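Local structure of four helix bundle protein (Bacteroides thetaiotaomicron VPI-5482, 2RLD) at residues C[25-29]-C[86-92]. The protein is of unknown function but belongs to the 23S rRNA-intervening sequence (S23) family of four-helix bundle proteins and binds calcium. Residues are numbered along the deposited sequence.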
ATOM      1  N   LEU C  25      -1.555  20.540  -6.108  1.00 15.99           N
ATOM      2  CA  LEU C  25      -1.173  20.565  -4.719  1.00 16.25           C
ATOM      3  C   LEU C  25      -0.106  19.532  -4.424  1.00 16.55           C
ATOM      4  O   LEU C  25       0.804  19.787  -3.643  1.00 15.86           O
ATOM      5  CB  LEU C  25      -2.383  20.328  -3.818  1.00 15.20           C
ATOM      6  CG  LEU C  25      -2.090  20.321  -2.315  1.00 14.61           C
ATOM      7  CD1 LEU C  25      -1.524  21.685  -1.828  1.00 17.21           C
ATOM      8  CD2 LEU C  25      -3.356  19.913  -1.526  1.00 17.29           C
ATOM      9  N   TYR C  26      -0.257  18.349  -4.999  1.00 15.76           N
ATOM     10  CA  TYR C  26       0.748  17.293  -4.849  1.00 16.00           C
ATOM     11  C   TYR C  26       2.101  17.730  -5.337  1.00 16.51           C
ATOM     12  O   TYR C  26       3.113  17.594  -4.625  1.00 15.64           O
ATOM     13  CB  TYR C  26       0.297  16.034  -5.568  1.00 16.36           C
ATOM     14  CG  TYR C  26       1.299  14.923  -5.487  1.00 16.01           C
ATOM     15  CD1 TYR C  26       1.402  14.152  -4.349  1.00 16.19           C
ATOM     16  CD2 TYR C  26       2.152  14.662  -6.540  1.00 16.47           C
ATOM     17  CE1 TYR C  26       2.322  13.157  -4.250  1.00 16.97           C
ATOM     18  CE2 TYR C  26       3.062  13.642  -6.470  1.00 16.28           C
ATOM     19  CZ  TYR C  26       3.154  12.893  -5.331  1.00 16.25           C
ATOM     20  OH  TYR C  26       4.071  11.870  -5.232  1.00 23.09           O
ATOM     21  N   LYS C  27       2.136  18.305  -6.532  1.00 16.28           N
ATOM     22  CA  LYS C  27       3.392  18.852  -7.070  1.00 15.82           C
ATOM     23  C   LYS C  27       4.028  19.897  -6.155  1.00 17.55           C
ATOM     24  O   LYS C  27       5.231  19.865  -5.907  1.00 15.68           O
ATOM     25  CB  LYS C  27       3.144  19.458  -8.453  1.00 16.16           C
ATOM     26  CG  LYS C  27       2.786  18.459  -9.509  1.00 18.88           C
ATOM     27  CD  LYS C  27       2.318  19.165 -10.771  1.00 21.32           C
ATOM     28  CE  LYS C  27       3.433  19.737 -11.564  1.00 25.60           C
ATOM     29  NZ  LYS C  27       2.938  20.617 -12.712  1.00 24.38           N
ATOM     30  N   PHE C  28       3.201  20.821  -5.654  1.00 14.98           N
ATOM     31  CA  PHE C  28       3.639  21.839  -4.712  1.00 15.38           C
ATOM     32  C   PHE C  28       4.271  21.213  -3.488  1.00 15.01           C
ATOM     33  O   PHE C  28       5.394  21.574  -3.123  1.00 15.81           O
ATOM     34  CB  PHE C  28       2.457  22.715  -4.311  1.00 15.45           C
ATOM     35  CG  PHE C  28       2.767  23.686  -3.211  1.00 15.28           C
ATOM     36  CD1 PHE C  28       3.443  24.877  -3.482  1.00 18.63           C
ATOM     37  CD2 PHE C  28       2.370  23.432  -1.927  1.00 15.36           C
ATOM     38  CE1 PHE C  28       3.739  25.791  -2.466  1.00 18.95           C
ATOM     39  CE2 PHE C  28       2.665  24.362  -0.894  1.00 18.06           C
ATOM     40  CZ  PHE C  28       3.340  25.543  -1.192  1.00 17.47           C
ATOM     41  N   LEU C  29       3.571  20.249  -2.882  1.00 15.65           N
ATOM     42  CA  LEU C  29       4.033  19.640  -1.647  1.00 14.96           C
ATOM     43  C   LEU C  29       5.340  18.894  -1.863  1.00 17.90           C
ATOM     44  O   LEU C  29       6.280  19.042  -1.088  1.00 18.07           O
ATOM     45  CB  LEU C  29       2.977  18.710  -1.057  1.00 12.41           C
ATOM     46  CG  LEU C  29       1.730  19.394  -0.500  1.00 16.39           C
ATOM     47  CD1 LEU C  29       0.675  18.332  -0.210  1.00 13.34           C
ATOM     48  CD2 LEU C  29       2.114  20.245   0.714  1.00 19.68           C
ATOM     49  N   LEU C  86      -2.531  19.589   6.859  1.00 16.30           N
ATOM     50  CA  LEU C  86      -1.564  20.408   6.140  1.00 15.28           C
ATOM     51  C   LEU C  86      -1.553  21.887   6.567  1.00 16.27           C
ATOM     52  O   LEU C  86      -0.492  22.447   6.755  1.00 17.14           O
ATOM     53  CB  LEU C  86      -1.760  20.278   4.631  1.00 15.87           C
ATOM     54  CG  LEU C  86      -1.450  18.904   4.008  1.00 15.79           C
ATOM     55  CD1 LEU C  86      -2.059  18.778   2.607  1.00 14.57           C
ATOM     56  CD2 LEU C  86       0.110  18.701   3.967  1.00 18.26           C
ATOM     57  N   ILE C  87      -2.719  22.510   6.770  1.00 16.30           N
ATOM     58  CA  ILE C  87      -2.728  23.899   7.286  1.00 14.97           C
ATOM     59  C   ILE C  87      -2.244  23.968   8.720  1.00 14.63           C
ATOM     60  O   ILE C  87      -1.467  24.846   9.071  1.00 14.24           O
ATOM     61  CB  ILE C  87      -4.110  24.617   7.088  1.00 16.64           C
ATOM     62  CG1 ILE C  87      -4.021  26.114   7.477  1.00 20.18           C
ATOM     63  CG2 ILE C  87      -5.218  23.947   7.877  1.00 14.17           C
ATOM     64  CD1 ILE C  87      -3.059  26.898   6.654  1.00 26.72           C
ATOM     65  N   ARG C  88      -2.660  23.019   9.564  1.00 15.15           N
ATOM     66  CA  ARG C  88      -2.213  23.038  10.970  1.00 14.45           C
ATOM     67  C   ARG C  88      -0.716  22.844  11.129  1.00 16.07           C
ATOM     68  O   ARG C  88      -0.126  23.365  12.057  1.00 17.39           O
ATOM     69  CB  ARG C  88      -2.964  21.992  11.793  1.00 15.06           C
ATOM     70  CG  ARG C  88      -4.445  22.329  11.968  1.00 15.55           C
ATOM     71  CD  ARG C  88      -4.651  23.382  13.039  1.00 20.23           C
ATOM     72  NE  ARG C  88      -3.973  23.046  14.295  1.00 23.64           N
ATOM     73  CZ  ARG C  88      -4.448  22.205  15.202  1.00 25.94           C
ATOM     74  NH1 ARG C  88      -5.590  21.563  15.004  1.00 23.80           N
ATOM     75  NH2 ARG C  88      -3.759  21.981  16.297  1.00 26.21           N
ATOM     76  N   THR C  89      -0.089  22.138  10.198  1.00 14.47           N
ATOM     77  CA  THR C  89       1.361  21.948  10.242  1.00 14.80           C
ATOM     78  C   THR C  89       2.140  22.862   9.265  1.00 15.68           C
ATOM     79  O   THR C  89       3.324  22.657   9.061  1.00 16.92           O
ATOM     80  CB  THR C  89       1.712  20.478   9.980  1.00 15.41           C
ATOM     81  OG1 THR C  89       1.152  20.054   8.728  1.00 15.83           O
ATOM     82  CG2 THR C  89       1.170  19.600  11.108  1.00 16.01           C
ATOM     83  N   GLU C  90       1.480  23.871   8.705  1.00 15.62           N
ATOM     84  CA  GLU C  90       2.119  24.950   7.956  1.00 17.62           C
ATOM     85  C   GLU C  90       2.736  24.517   6.619  1.00 15.94           C
ATOM     86  O   GLU C  90       3.598  25.218   6.065  1.00 18.32           O
ATOM     87  CB  GLU C  90       3.113  25.709   8.836  1.00 16.41           C
ATOM     88  CG  GLU C  90       2.438  26.290  10.120  1.00 20.10           C
ATOM     89  CD  GLU C  90       3.412  26.938  11.092  1.00 23.51           C
ATOM     90  OE1 GLU C  90       4.544  27.260  10.696  1.00 31.46           O
ATOM     91  OE2 GLU C  90       3.025  27.122  12.252  1.00 33.90           O
ATOM     92  N   TYR C  91       2.259  23.393   6.092  1.00 16.54           N
ATOM     93  CA  TYR C  91       2.628  22.968   4.736  1.00 16.23           C
ATOM     94  C   TYR C  91       1.910  23.742   3.639  1.00 17.73           C
ATOM     95  O   TYR C  91       2.416  23.846   2.532  1.00 19.40           O
ATOM     96  CB  TYR C  91       2.459  21.456   4.555  1.00 17.84           C
ATOM     97  CG  TYR C  91       3.620  20.723   5.160  1.00 17.69           C
ATOM     98  CD1 TYR C  91       4.809  20.557   4.443  1.00 19.77           C
ATOM     99  CD2 TYR C  91       3.551  20.220   6.447  1.00 20.99           C
ATOM    100  CE1 TYR C  91       5.916  19.905   5.020  1.00 22.42           C
ATOM    101  CE2 TYR C  91       4.654  19.583   7.048  1.00 19.45           C
ATOM    102  CZ  TYR C  91       5.822  19.416   6.317  1.00 24.91           C
ATOM    103  OH  TYR C  91       6.883  18.738   6.895  1.00 28.33           O
ATOM    104  N   ILE C  92       0.738  24.283   3.943  1.00 18.19           N
ATOM    105  CA  ILE C  92       0.020  25.162   3.017  1.00 17.06           C
ATOM    106  C   ILE C  92      -0.423  26.416   3.767  1.00 17.43           C
ATOM    107  O   ILE C  92      -0.578  26.404   5.015  1.00 18.93           O
ATOM    108  CB  ILE C  92      -1.213  24.480   2.388  1.00 15.18           C
ATOM    109  CG1 ILE C  92      -2.204  24.006   3.473  1.00 17.55           C
ATOM    110  CG2 ILE C  92      -0.772  23.341   1.410  1.00 18.21           C
ATOM    111  CD1 ILE C  92      -3.491  23.462   2.889  1.00 14.73           C
TER
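Ile-92 pushes its CG2 methyl in among the side chains of Leu-25, Phe-28 and Leu-29, closing one end of the four-helix bundle where helix 62-88 gives way to the turn before helix 94-116. The closest of these approaches is to Leu-25, with CG2 of Ile-92 3.7 Å from CD1 of Leu-25. Beside it Leu-29 also reaches two further partners: its CD1 lies 4.0 Å from CD1 of Leu-86 on the last turn of helix 62-88, and its CD2 lies 4.0 Å from CB of Tyr-91. A Schellman motif ends that helix, with Tyr-91 N hydrogen-bonded to Leu-86 O (3.0 Å) and Glu-90 N to Ile-87 O (3.1 Å); Glu-90, at positive phi, is the C-prime residue. The reversal brings Tyr-91 and Ile-92 back against helix 7-32, so both join Leu-86 in the apolar packing. Helix 94-116 adds Ile-100 against Leu-25 and Tyr-97 against Ile-92, while Thr-89 O accepts a hydrogen bond from Lys-27 NZ of the second subunit. Tyr-91 O also accepts one from Gln-33 NE2, and the ring of Phe-28 meets this same carbonyl edge-on, CE2 of Phe-28 lying 3.5 Å from O of Tyr-91.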